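Long-range contacts in kelch domain-containing protein (Colletotrichum graminicola M1.001, PDB 5C86), which oxidises alcohols as a fungal member of the AA5 copper oxidase family, related to galactose oxidase and glyoxal oxidase: residues V10-V15 / G26-W31; K46-L51 / A62-T67; V168-M173 / P194-N199; D176-L181 / S221-S226; R384-S389 / T404-G409. All blocks are in the same frame, centred on the assembly; numbering follows the deposited sequence.

Interaction 1: residues V10-V15 / G26-W31; sequences VKFPVV and GNLLVW
Phe12 and Val30 meet tip to tip, Val30 CG2 over one face of the phenyl ring and CG1 near its outer atoms. From CB the Phe12 side chain leaves with CG anti to its own carbonyl carbon (chi1 -77°), which carries CG toward strand 28-31. CG is 4.0 Å from Val30 CG2, and CD1 comes closer, at 3.6 Å from Val30 CG2. This methyl stands over the ring face in a CH-pi contact, 3.9 Å from the centroid and 24° off the normal, shifted toward the rim. Further out, CE1 and CE2 both lie near Val30 CG1, and CZ at the tip is 3.6 Å from Val30 CG1. CZ is also 4.2 Å from Leu28 CD2, a methyl that approaches obliquely as the leucine side chain crosses the phenyl at about a right angle. Beside the ring, Val14 CG2 slides past Val30 CG2 in the opposite direction, 3.9 Å away, and extends the apolar patch toward Trp31. Trp31 CB points away from segment 10-15, and its indole NE1 is bonded to Met71 O. Val19 also lies against Leu28 and Val30, and the contact is buried throughout. Segment 10-15 leads from strand 5-11, paired with the late strand 364-369, into the blade holding strands 18-21 and 28-31: the packing between adjoining blades where the kelch beta-propeller closes its ring.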
# COMPACT_ATOMS: atom_id res chain seq x y z
N VAL A 10 9.31 18.09 4.79
CA VAL A 10 10.44 17.21 4.68
C VAL A 10 10.78 17.27 3.19
O VAL A 10 9.90 17.12 2.34
CB VAL A 10 10.02 15.80 5.12
CG1 VAL A 10 10.93 14.68 4.65
CG2 VAL A 10 9.90 15.83 6.65
N LYS A 11 12.05 17.43 2.86
CA LYS A 11 12.44 17.58 1.46
C LYS A 11 13.45 16.55 1.06
O LYS A 11 14.50 16.38 1.67
CB LYS A 11 13.04 18.98 1.28
CG LYS A 11 12.52 19.72 0.05
CD LYS A 11 13.59 20.68 -0.50
CE LYS A 11 14.07 21.66 0.57
NZ LYS A 11 15.36 22.30 0.19
N PHE A 12 13.15 15.77 0.04
CA PHE A 12 14.02 14.79 -0.40
C PHE A 12 14.85 15.29 -1.63
O PHE A 12 14.36 16.09 -2.38
CB PHE A 12 13.24 13.52 -0.87
CG PHE A 12 12.73 12.66 0.28
CD1 PHE A 12 13.54 11.69 0.89
CD2 PHE A 12 11.42 12.79 0.68
CE1 PHE A 12 13.07 10.94 1.96
CE2 PHE A 12 10.94 12.02 1.74
CZ PHE A 12 11.76 11.10 2.36
N PRO A 13 15.99 14.68 -1.86
CA PRO A 13 16.79 15.08 -3.04
C PRO A 13 16.26 14.40 -4.31
O PRO A 13 16.82 14.67 -5.40
CB PRO A 13 18.16 14.54 -2.70
CG PRO A 13 17.87 13.26 -1.93
CD PRO A 13 16.70 13.65 -1.07
N VAL A 14 15.22 13.52 -4.22
CA VAL A 14 14.61 12.88 -5.46
C VAL A 14 13.08 13.00 -5.25
O VAL A 14 12.61 13.17 -4.10
CB VAL A 14 14.95 11.43 -5.70
CG1 VAL A 14 16.46 11.18 -5.74
CG2 VAL A 14 14.38 10.48 -4.62
N VAL A 15 12.26 13.04 -6.32
CA VAL A 15 10.84 13.13 -6.13
C VAL A 15 10.41 11.71 -5.63
O VAL A 15 10.71 10.68 -6.22
CB VAL A 15 10.10 13.46 -7.43
CG1 VAL A 15 8.62 13.58 -7.19
CG2 VAL A 15 10.65 14.80 -8.03
N GLY A 26 11.58 1.15 10.72
CA GLY A 26 10.57 2.09 10.37
C GLY A 26 10.99 3.34 9.60
O GLY A 26 10.26 4.27 9.51
N ASN A 27 12.22 3.33 9.06
CA ASN A 27 12.64 4.44 8.23
C ASN A 27 11.80 4.43 6.91
O ASN A 27 11.25 3.43 6.50
CB ASN A 27 14.16 4.32 8.06
CG ASN A 27 14.88 4.58 9.38
OD1 ASN A 27 14.41 5.38 10.18
ND2 ASN A 27 16.06 4.00 9.52
N LEU A 28 11.81 5.56 6.25
CA LEU A 28 11.06 5.68 4.96
C LEU A 28 12.06 5.75 3.79
O LEU A 28 12.85 6.72 3.68
CB LEU A 28 10.25 6.93 4.97
CG LEU A 28 9.25 7.13 3.79
CD1 LEU A 28 8.10 6.09 3.83
CD2 LEU A 28 8.78 8.56 3.84
N LEU A 29 11.98 4.74 2.99
CA LEU A 29 12.79 4.64 1.75
C LEU A 29 12.00 5.16 0.57
O LEU A 29 10.86 4.72 0.36
CB LEU A 29 13.25 3.22 1.45
CG LEU A 29 14.16 2.90 0.25
CD1 LEU A 29 15.50 3.55 0.44
CD2 LEU A 29 14.34 1.43 0.16
N VAL A 30 12.57 6.09 -0.19
CA VAL A 30 11.91 6.65 -1.35
C VAL A 30 12.77 6.44 -2.61
O VAL A 30 14.02 6.43 -2.51
CB VAL A 30 11.52 8.09 -1.16
CG1 VAL A 30 10.92 8.33 0.21
CG2 VAL A 30 12.70 9.06 -1.40
N TRP A 31 12.13 6.37 -3.76
CA TRP A 31 12.90 6.36 -5.01
C TRP A 31 12.13 6.99 -6.14
O TRP A 31 10.92 7.09 -6.13
CB TRP A 31 13.38 5.00 -5.41
CG TRP A 31 12.39 3.95 -5.87
CD1 TRP A 31 11.99 3.75 -7.15
CD2 TRP A 31 11.72 2.96 -5.07
NE1 TRP A 31 11.16 2.69 -7.24
CE2 TRP A 31 10.96 2.19 -5.96
CE3 TRP A 31 11.69 2.66 -3.70
CZ2 TRP A 31 10.16 1.11 -5.56
CZ3 TRP A 31 10.89 1.56 -3.28
CH2 TRP A 31 10.16 0.79 -4.22

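Interaction 2: residues K46-L51 / A62-T67; sequences KTYTSL and AIVQNT
Strands 47-51 and 63-66 pair antiparallel from Thr49 with Ile63 to Thr47 with Asn66, their short axes 109° apart in direction, with a classic beta bulge between in which Gln65 and Asn66 both face Thr47. Thr49 and Ile63 exchange two backbone bonds, Thr49 N to Ile63 O at 2.9 Å and Ile63 N to Thr49 O at 3.0 Å. Across the bulge, Thr47 N binds Asn66 O at 2.8 Å, whereas Thr47 O receives only weak bonds from the amides of Gln65 and Asn66. On one face of the pair Val64 CG2 sits over the Tyr48 ring, 3.7 Å from its centroid, as a CH-pi contact displaced toward the phenol end; CZ is its closest ring atom, at 3.5 Å. On the side of Thr49, its OG1 donates to Gln65 OE1 at 2.6 Å, approaching tilted 27° from the amide plane. The extended Gln65 side chain crosses the threonine at about a right angle, and its NE2 is held by Ser106 O and Glu104 O. Strand 47-52 pairs on its other flank with strand 28-31, whose Leu29 touches both Thr49 and Gln65, and strand 63-66 forms the outer edge of this propeller blade.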
# COMPACT_ATOMS: atom_id res chain seq x y z
N LYS A 46 19.33 2.32 -13.81
CA LYS A 46 19.73 2.47 -12.41
C LYS A 46 18.61 3.23 -11.71
O LYS A 46 17.76 3.80 -12.38
CB LYS A 46 21.09 3.23 -12.32
CG LYS A 46 21.02 4.70 -12.66
CD LYS A 46 22.45 5.23 -12.97
CE LYS A 46 22.44 6.74 -12.98
NZ LYS A 46 23.80 7.31 -13.33
N THR A 47 18.66 3.24 -10.38
CA THR A 47 17.73 4.06 -9.59
C THR A 47 18.38 4.84 -8.50
O THR A 47 19.19 4.23 -7.73
CB THR A 47 16.62 3.12 -8.96
OG1 THR A 47 16.10 2.20 -9.89
CG2 THR A 47 15.53 3.96 -8.31
N TYR A 48 17.98 6.07 -8.37
CA TYR A 48 18.28 6.96 -7.27
C TYR A 48 17.29 6.72 -6.12
O TYR A 48 16.09 6.72 -6.35
CB TYR A 48 18.28 8.41 -7.64
CG TYR A 48 19.52 8.78 -8.40
CD1 TYR A 48 19.59 8.62 -9.79
CD2 TYR A 48 20.64 9.29 -7.72
CE1 TYR A 48 20.76 9.01 -10.49
CE2 TYR A 48 21.80 9.66 -8.40
CZ TYR A 48 21.84 9.52 -9.78
OH TYR A 48 22.98 9.87 -10.48
N THR A 49 17.82 6.67 -4.89
CA THR A 49 17.01 6.45 -3.66
C THR A 49 17.46 7.39 -2.61
O THR A 49 18.63 7.91 -2.62
CB THR A 49 17.00 5.02 -3.17
OG1 THR A 49 18.23 4.72 -2.45
CG2 THR A 49 16.77 4.00 -4.24
N SER A 50 16.59 7.65 -1.66
CA SER A 50 16.93 8.44 -0.48
C SER A 50 16.15 7.85 0.70
O SER A 50 15.17 7.11 0.50
CB SER A 50 16.65 9.90 -0.68
OG SER A 50 16.77 10.70 0.49
N LEU A 51 16.65 8.08 1.89
CA LEU A 51 16.09 7.48 3.13
C LEU A 51 15.84 8.54 4.15
O LEU A 51 16.76 9.33 4.43
CB LEU A 51 17.08 6.50 3.68
CG LEU A 51 16.64 5.69 4.93
CD1 LEU A 51 15.69 4.61 4.49
CD2 LEU A 51 17.83 5.07 5.69
N ALA A 62 20.96 11.55 -2.13
CA ALA A 62 20.52 10.60 -3.12
C ALA A 62 21.67 9.70 -3.52
O ALA A 62 22.78 10.21 -3.79
CB ALA A 62 19.94 11.32 -4.34
N ILE A 63 21.47 8.40 -3.52
CA ILE A 63 22.44 7.46 -4.01
C ILE A 63 21.90 6.59 -5.10
O ILE A 63 20.69 6.30 -5.14
CB ILE A 63 23.05 6.57 -2.88
CG1 ILE A 63 22.05 5.53 -2.37
CG2 ILE A 63 23.56 7.47 -1.73
CD1 ILE A 63 22.49 4.72 -1.15
N VAL A 64 22.79 6.06 -5.93
CA VAL A 64 22.49 5.07 -6.87
C VAL A 64 22.46 3.71 -6.22
O VAL A 64 23.43 2.93 -6.19
CB VAL A 64 23.37 5.10 -8.16
CG1 VAL A 64 22.95 3.96 -9.09
CG2 VAL A 64 23.23 6.42 -8.84
N GLN A 65 21.30 3.37 -5.65
CA GLN A 65 21.28 2.22 -4.77
C GLN A 65 21.01 1.00 -5.56
O GLN A 65 21.27 -0.10 -5.10
CB GLN A 65 20.19 2.39 -3.67
CG GLN A 65 20.43 1.44 -2.51
CD GLN A 65 19.28 1.41 -1.54
OE1 GLN A 65 18.31 2.20 -1.67
NE2 GLN A 65 19.39 0.54 -0.52
N ASN A 66 20.46 1.16 -6.80
CA ASN A 66 20.26 0.07 -7.67
C ASN A 66 21.00 0.40 -8.98
O ASN A 66 20.67 1.37 -9.63
CB ASN A 66 18.75 -0.15 -7.98
CG ASN A 66 18.52 -1.45 -8.68
OD1 ASN A 66 19.39 -1.93 -9.43
ND2 ASN A 66 17.41 -2.11 -8.42
N THR A 67 22.02 -0.41 -9.27
CA THR A 67 22.92 -0.13 -10.42
C THR A 67 22.53 -0.83 -11.69
O THR A 67 23.22 -0.59 -12.71
CB THR A 67 24.40 -0.60 -10.07
OG1 THR A 67 24.50 -2.05 -10.02
CG2 THR A 67 24.85 0.11 -8.85

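Interaction 3: residues V168-M173 / P194-N199; sequences VMQRGM and PSKKMN
Met169 packs its sulfur against the ring of Pro194, with Met169 SD 3.8 Å from Pro194 CG and as near to Pro194 CB, the methionine crossing the proline at about a right angle. SD reaches the ring because the chain is turned at chi2 (-135°), and it also lies 3.9 Å from the backbone N of Ser195. This is the buried, close-set part of the contact: Pro194 follows a cis peptide bond, Trp180 covers it as well, and Met222 also touches Met169. Asp220 joins the two backbones from outside, one carboxylate oxygen taking Gln170 N and the other Lys196 N. Just past the proline the chain forms an ST turn, Ser195 OG accepting from Lys197 N at 3.1 Å; this carries it into strand 197-202, so that the contact lies at the entrance of a strand in one propeller blade, against the loop that precedes the first strand of that blade, 181-183. Ser195 OG, anti to the backbone N (chi1 177°), also donates to a water at 2.6 Å. That water gives its own proton to Val168 O at 2.8 Å and, in one of two modelled conformers of the lysine, accepts from Lys197 NZ. The outer side is looser. Gln170 NE2 merely passes Lys196 CE at 3.5 Å. The Lys196 ammonium has a long, weak ion pair with Glu219, and a second water, weakly bonded to Lys196 NZ, stands between it and Arg171 NH1. The two like charges stay 5.6 Å apart, Arg171 NH1 to Lys196 NZ.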
# COMPACT_ATOMS: atom_id res chain seq x y z
N VAL A 168 -9.32 -6.07 -18.01
CA VAL A 168 -8.97 -4.86 -18.74
C VAL A 168 -10.17 -3.90 -18.75
O VAL A 168 -11.33 -4.25 -18.98
CB VAL A 168 -8.53 -5.25 -20.17
CG1 VAL A 168 -8.25 -4.05 -21.06
CG2 VAL A 168 -7.35 -6.20 -20.15
N MET A 169 -9.89 -2.61 -18.51
CA MET A 169 -10.94 -1.59 -18.55
C MET A 169 -11.42 -1.36 -20.00
O MET A 169 -10.72 -1.69 -20.95
CB MET A 169 -10.38 -0.26 -18.07
CG MET A 169 -9.79 -0.35 -16.69
SD MET A 169 -10.31 1.01 -15.68
CE MET A 169 -10.39 2.46 -16.75
N GLN A 170 -12.56 -0.70 -20.10
CA GLN A 170 -13.19 -0.49 -21.41
C GLN A 170 -12.46 0.56 -22.25
O GLN A 170 -12.45 0.44 -23.45
CB GLN A 170 -14.67 -0.09 -21.20
CG GLN A 170 -15.65 -1.16 -20.78
CD GLN A 170 -17.13 -0.71 -20.86
OE1 GLN A 170 -17.48 0.23 -21.58
NE2 GLN A 170 -17.98 -1.40 -20.13
N ARG A 171 -11.83 1.55 -21.63
CA ARG A 171 -11.33 2.74 -22.29
C ARG A 171 -9.97 3.14 -21.74
O ARG A 171 -9.63 2.84 -20.57
CB ARG A 171 -12.24 3.97 -22.00
CG ARG A 171 -13.72 3.77 -22.29
CD ARG A 171 -14.51 4.94 -21.67
NE ARG A 171 -15.96 4.82 -21.63
CZ ARG A 171 -16.68 4.09 -20.77
NH1 ARG A 171 -16.16 3.32 -19.80
NH2 ARG A 171 -18.00 4.15 -20.89
N GLY A 172 -9.29 3.95 -22.53
CA GLY A 172 -8.17 4.76 -22.08
C GLY A 172 -6.84 4.02 -22.13
O GLY A 172 -6.75 2.84 -22.51
N MET A 173 -5.83 4.77 -21.73
CA MET A 173 -4.44 4.29 -21.65
C MET A 173 -4.25 3.27 -20.56
O MET A 173 -4.96 3.26 -19.56
CB MET A 173 -3.49 5.46 -21.33
CG MET A 173 -3.58 6.50 -22.39
SD MET A 173 -3.26 8.11 -21.70
CE MET A 173 -1.82 7.86 -20.63
N PRO A 194 -9.36 -1.76 -11.19
CA PRO A 194 -10.29 -0.65 -11.37
C PRO A 194 -11.45 -0.89 -12.28
O PRO A 194 -12.45 -0.21 -12.21
CB PRO A 194 -9.39 0.48 -11.98
CG PRO A 194 -8.32 -0.30 -12.70
CD PRO A 194 -8.04 -1.44 -11.75
N SER A 195 -11.30 -1.85 -13.19
CA SER A 195 -12.50 -2.21 -14.01
C SER A 195 -13.66 -2.49 -13.06
O SER A 195 -13.50 -3.06 -12.00
CB SER A 195 -12.21 -3.50 -14.75
OG SER A 195 -13.36 -3.91 -15.50
N LYS A 196 -14.87 -2.20 -13.52
CA LYS A 196 -16.06 -2.49 -12.79
C LYS A 196 -16.30 -3.99 -12.72
O LYS A 196 -17.05 -4.42 -11.83
CB LYS A 196 -17.30 -1.77 -13.40
CG LYS A 196 -17.66 -2.22 -14.78
CD LYS A 196 -18.59 -1.16 -15.36
CE LYS A 196 -19.03 -1.42 -16.75
NZ LYS A 196 -19.66 -0.13 -17.21
N LYS A 197 -15.71 -4.78 -13.60
CA LYS A 197 -15.73 -6.23 -13.56
C LYS A 197 -14.62 -6.75 -12.67
O LYS A 197 -13.43 -6.60 -13.01
CB LYS A 197 -15.53 -6.81 -14.95
CG LYS A 197 -16.75 -6.54 -15.82
CD LYS A 197 -16.54 -7.02 -17.23
CE LYS A 197 -15.81 -6.05 -18.11
NZ LYS A 197 -14.79 -6.74 -18.97
N MET A 198 -15.00 -7.32 -11.51
CA MET A 198 -14.04 -7.94 -10.59
C MET A 198 -13.85 -9.41 -10.92
O MET A 198 -14.81 -10.06 -11.36
CB MET A 198 -14.53 -7.81 -9.16
CG MET A 198 -14.97 -6.39 -8.79
SD MET A 198 -15.34 -6.13 -7.05
CE MET A 198 -16.82 -7.11 -6.83
N ASN A 199 -12.69 -9.95 -10.64
CA ASN A 199 -12.33 -11.33 -11.03
C ASN A 199 -11.50 -11.96 -9.96
O ASN A 199 -10.56 -11.34 -9.42
CB ASN A 199 -11.56 -11.32 -12.28
CG ASN A 199 -12.41 -10.90 -13.49
OD1 ASN A 199 -13.17 -11.73 -14.04
ND2 ASN A 199 -12.39 -9.65 -13.83
O HOH W 1 -12.77 -5.85 -17.19
O HOH W 2 -17.35 2.42 -16.94

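Interaction 4: residues D176-L181 / S221-S226; sequences DSHAWL and SMCGVS
A single water joins Trp180 to Cys223, gripped by three groups: it accepts from Trp180 NE1 at 2.9 Å and from Cys223 N at 3.0 Å, and donates to His178 O at 2.9 Å. It lies in the plane of the indole at its edge, a position that satisfies the ring N-H within a buried contact. The rest of the indole slots along the type II turn from Ser221 to Gly224. Ser221 O closes that turn by accepting from Gly224 N, and also meets the ring edge near its plane, 3.3 Å from Trp180 CZ2; the absence of a side chain at Gly224 lets this edge lie close to the turn. At the other end of the ring Ser226 CB stands over one face, offset toward the rim, while Ser226 OG is bonded to Trp182 NE1. The His178 ring meets the middle of the turn. Its CD2 lies 3.7 Å from Cys223 SG and 3.9 Å from Met222 SD, the latter sulfur at the ring edge near its plane. Met222 bends at chi2 and chi3 and continues past the ring, its CE ending 3.4 Å from Ser177 O. Beyond the two segments, His178 NE2 is bonded to Tyr245 OH, and its ring meets that of Tyr120, a copper ligand of this enzyme although the metal is absent here, with the planes about 30° apart. His178 therefore probably lies in the second shell of the copper site, near His423 as well, a site close to the propeller axis in galactose oxidase-like enzymes.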
# COMPACT_ATOMS: atom_id res chain seq x y z
N ASP A 176 -5.00 -2.25 -18.68
CA ASP A 176 -4.66 -3.46 -17.96
C ASP A 176 -3.81 -3.19 -16.74
O ASP A 176 -3.28 -4.14 -16.15
CB ASP A 176 -3.87 -4.34 -18.92
CG ASP A 176 -2.56 -3.68 -19.41
OD1 ASP A 176 -2.29 -2.41 -19.25
OD2 ASP A 176 -1.75 -4.45 -20.04
N SER A 177 -3.65 -1.94 -16.34
CA SER A 177 -2.59 -1.59 -15.36
C SER A 177 -3.21 -1.19 -14.00
O SER A 177 -4.44 -0.90 -13.91
CB SER A 177 -1.76 -0.48 -15.94
OG SER A 177 -1.14 -1.03 -17.13
N HIS A 178 -2.37 -1.12 -12.98
CA HIS A 178 -2.74 -0.72 -11.62
C HIS A 178 -3.95 -1.51 -11.11
O HIS A 178 -4.82 -0.94 -10.44
CB HIS A 178 -3.00 0.77 -11.50
CG HIS A 178 -1.93 1.63 -12.09
ND1 HIS A 178 -0.59 1.45 -11.91
CD2 HIS A 178 -2.07 2.69 -12.89
CE1 HIS A 178 0.06 2.42 -12.50
NE2 HIS A 178 -0.80 3.16 -13.16
N ALA A 179 -4.00 -2.80 -11.38
CA ALA A 179 -5.09 -3.60 -10.82
C ALA A 179 -5.15 -3.53 -9.29
O ALA A 179 -4.08 -3.43 -8.59
CB ALA A 179 -4.95 -5.04 -11.25
N TRP A 180 -6.37 -3.55 -8.76
CA TRP A 180 -6.61 -3.51 -7.31
C TRP A 180 -6.50 -4.98 -6.79
O TRP A 180 -7.49 -5.60 -6.52
CB TRP A 180 -7.95 -2.91 -7.00
CG TRP A 180 -8.25 -1.56 -7.51
CD1 TRP A 180 -7.45 -0.74 -8.26
CD2 TRP A 180 -9.49 -0.92 -7.42
NE1 TRP A 180 -8.09 0.43 -8.56
CE2 TRP A 180 -9.39 0.34 -8.08
CE3 TRP A 180 -10.70 -1.25 -6.81
CZ2 TRP A 180 -10.45 1.26 -8.10
CZ3 TRP A 180 -11.74 -0.34 -6.85
CH2 TRP A 180 -11.64 0.87 -7.49
N LEU A 181 -5.31 -5.49 -6.65
CA LEU A 181 -5.09 -6.89 -6.26
C LEU A 181 -5.08 -7.08 -4.73
O LEU A 181 -4.41 -6.33 -3.97
CB LEU A 181 -3.79 -7.36 -6.76
CG LEU A 181 -3.51 -7.30 -8.28
CD1 LEU A 181 -2.17 -7.91 -8.61
CD2 LEU A 181 -4.62 -8.00 -9.04
N SER A 221 -12.72 2.60 -12.84
CA SER A 221 -12.22 3.56 -11.85
C SER A 221 -10.70 3.47 -11.78
O SER A 221 -10.10 3.28 -10.72
CB SER A 221 -12.79 3.17 -10.47
OG SER A 221 -14.18 3.41 -10.38
N MET A 222 -10.05 3.82 -12.89
CA MET A 222 -8.61 3.78 -12.96
C MET A 222 -8.04 4.79 -11.98
O MET A 222 -8.52 5.92 -11.93
CB MET A 222 -8.15 4.12 -14.36
CG MET A 222 -6.62 4.12 -14.54
SD MET A 222 -5.77 2.58 -14.14
CE MET A 222 -6.32 1.51 -15.44
N CYS A 223 -7.04 4.35 -11.22
CA CYS A 223 -6.36 5.17 -10.22
C CYS A 223 -7.30 5.69 -9.18
O CYS A 223 -7.07 6.75 -8.59
CB CYS A 223 -5.51 6.26 -10.83
SG CYS A 223 -4.20 5.50 -11.89
N GLY A 224 -8.40 4.92 -8.97
CA GLY A 224 -9.11 4.87 -7.68
C GLY A 224 -8.21 4.15 -6.71
O GLY A 224 -7.14 3.69 -7.08
N VAL A 225 -8.61 4.12 -5.46
CA VAL A 225 -7.82 3.51 -4.38
C VAL A 225 -8.63 2.44 -3.69
O VAL A 225 -9.88 2.47 -3.67
CB VAL A 225 -7.32 4.55 -3.40
CG1 VAL A 225 -6.30 5.45 -4.04
CG2 VAL A 225 -8.42 5.37 -2.80
N SER A 226 -7.95 1.52 -3.07
CA SER A 226 -8.59 0.44 -2.29
C SER A 226 -7.71 -0.01 -1.18
O SER A 226 -6.46 0.07 -1.30
CB SER A 226 -8.99 -0.74 -3.16
OG SER A 226 -7.90 -1.52 -3.65
O HOH W 3 -6.09 1.70 -10.29

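Interaction 5: residues R384-S389 / T404-G409; sequences RPVIQS and TMQDAG
A classic beta bulge marks this antiparallel strand pair in the galactose oxidase-like early set domain: Gln388 and Ser389 both face Thr404. Thr404 O is accordingly doubly gripped, accepting from Gln388 N at 2.7 Å and from Ser389 N at 3.1 Å, the second bond arriving on a lone pair. In return Thr404 N binds Ser389 O at 2.9 Å in a nearly straight bond. On the far side of the non-hydrogen-bonded pair Ile387 with Met405, Gln406 N donates to Val386 O at 2.9 Å, almost head-on to the carbonyl. The Met405 side chain curls back over segment 384-389, all three torsions near -60°, so that its thioether lies beside the backbone although CB heads away. Its SD touches Ile387 CG1 at 3.7 Å, and CE, which closes on Val386 O, also packs on Pro385 CB at 3.9 Å. The extended Gln406 side chain crosses Val386, its OE1 lying nearest Val386 CB. Neighbouring residues hold the pair in the domain: Lys443 NZ, just before strand 444-448, binds Met405 O, and Thr404 OG1 bonds to Ser444 OG on that strand. Where the strands part, a water replaces direct pairing, accepting from the backbone N atoms of Val386 and Asp407 and donating to Asp407 OD2 at 2.6 Å.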
# COMPACT_ATOMS: atom_id res chain seq x y z
N ARG A 384 0.83 8.70 25.06
CA ARG A 384 0.63 7.43 24.32
C ARG A 384 1.00 6.28 25.21
O ARG A 384 2.01 6.34 25.93
CB ARG A 384 1.46 7.45 23.06
CG ARG A 384 1.10 8.58 22.12
CD ARG A 384 1.96 8.67 20.86
NE ARG A 384 1.72 7.54 19.99
CZ ARG A 384 2.05 7.50 18.72
NH1 ARG A 384 2.77 8.53 18.22
NH2 ARG A 384 1.72 6.47 17.98
N PRO A 385 0.31 5.13 25.02
CA PRO A 385 0.82 3.93 25.66
C PRO A 385 2.08 3.43 24.98
O PRO A 385 2.45 3.91 23.89
CB PRO A 385 -0.38 2.97 25.50
CG PRO A 385 -1.02 3.38 24.23
CD PRO A 385 -0.82 4.88 24.11
N VAL A 386 2.79 2.51 25.62
CA VAL A 386 4.05 1.96 25.16
C VAL A 386 4.02 0.39 25.25
O VAL A 386 3.73 -0.13 26.31
CB VAL A 386 5.20 2.49 26.00
CG1 VAL A 386 6.52 1.86 25.62
CG2 VAL A 386 5.28 4.06 25.86
N ILE A 387 4.42 -0.27 24.18
CA ILE A 387 4.70 -1.72 24.24
C ILE A 387 6.10 -1.90 24.78
O ILE A 387 7.08 -1.45 24.12
CB ILE A 387 4.56 -2.39 22.87
CG1 ILE A 387 3.14 -2.21 22.42
CG2 ILE A 387 5.02 -3.89 22.96
CD1 ILE A 387 2.90 -2.76 21.01
N GLN A 388 6.15 -2.51 25.99
CA GLN A 388 7.36 -2.86 26.74
C GLN A 388 8.01 -4.15 26.25
O GLN A 388 9.24 -4.28 26.18
CB GLN A 388 7.04 -3.02 28.24
CG GLN A 388 8.31 -3.28 29.08
CD GLN A 388 8.02 -3.68 30.51
OE1 GLN A 388 6.87 -3.72 30.93
NE2 GLN A 388 9.07 -3.98 31.27
N SER A 389 7.20 -5.13 25.86
CA SER A 389 7.78 -6.36 25.30
C SER A 389 6.81 -7.08 24.34
O SER A 389 5.62 -6.88 24.42
CB SER A 389 8.27 -7.27 26.44
OG SER A 389 7.22 -7.80 27.19
N THR A 404 3.36 -6.96 26.29
CA THR A 404 3.36 -6.36 27.67
C THR A 404 3.44 -4.84 27.52
O THR A 404 4.37 -4.36 26.90
CB THR A 404 4.56 -6.86 28.43
OG1 THR A 404 4.50 -8.30 28.49
CG2 THR A 404 4.56 -6.31 29.83
N MET A 405 2.46 -4.17 28.04
CA MET A 405 2.30 -2.72 28.03
C MET A 405 3.01 -2.14 29.22
O MET A 405 3.00 -2.73 30.32
CB MET A 405 0.85 -2.31 28.01
CG MET A 405 0.04 -2.94 26.87
SD MET A 405 0.76 -2.61 25.23
CE MET A 405 0.59 -0.83 25.22
N GLN A 406 3.52 -0.95 29.04
CA GLN A 406 4.19 -0.21 30.13
C GLN A 406 3.26 0.12 31.28
O GLN A 406 3.67 -0.04 32.47
CB GLN A 406 4.81 1.04 29.54
CG GLN A 406 5.59 1.88 30.58
CD GLN A 406 6.13 3.10 29.86
OE1 GLN A 406 7.07 2.98 29.17
NE2 GLN A 406 5.40 4.18 29.87
N ASP A 407 2.05 0.58 30.97
CA ASP A 407 1.06 1.09 31.90
C ASP A 407 -0.19 0.18 31.87
O ASP A 407 -0.70 -0.16 30.82
CB ASP A 407 0.61 2.51 31.51
CG ASP A 407 1.77 3.40 31.00
OD1 ASP A 407 2.56 3.75 31.92
OD2 ASP A 407 1.95 3.67 29.72
N ALA A 408 -0.76 -0.14 33.01
CA ALA A 408 -2.04 -0.91 33.05
C ALA A 408 -3.14 -0.18 32.41
O ALA A 408 -3.25 1.03 32.50
CB ALA A 408 -2.40 -1.23 34.50
N GLY A 409 -4.00 -0.91 31.72
CA GLY A 409 -5.16 -0.34 31.16
C GLY A 409 -6.01 -1.38 30.43
O GLY A 409 -5.68 -2.53 30.44
O HOH W 4 1.33 1.69 28.19
O HOH W 5 5.47 -9.86 26.38

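Overall arrangement
From the N terminus, interaction 1 closes the short loop around strand 18-21, where the chain passes from the last propeller blade, which strand 5-11 completes, into the first. Interaction 2 then closes the adjoining hairpin; the two contacts touch, Val30 N lying 2.9 Å from Ser50 O, and together span three strands of one blade. Interactions 3 and 4 cross, since 176-181 lies between the two segments of interaction 3 and 194-199 between those of interaction 4. They meet where Pro194 O lies 2.9 Å from Ser221 N, tying consecutive blades together, interaction 4 beside the empty copper site. Interaction 5 comes last, in the early set domain, its centre about 39 Å from that of interaction 4.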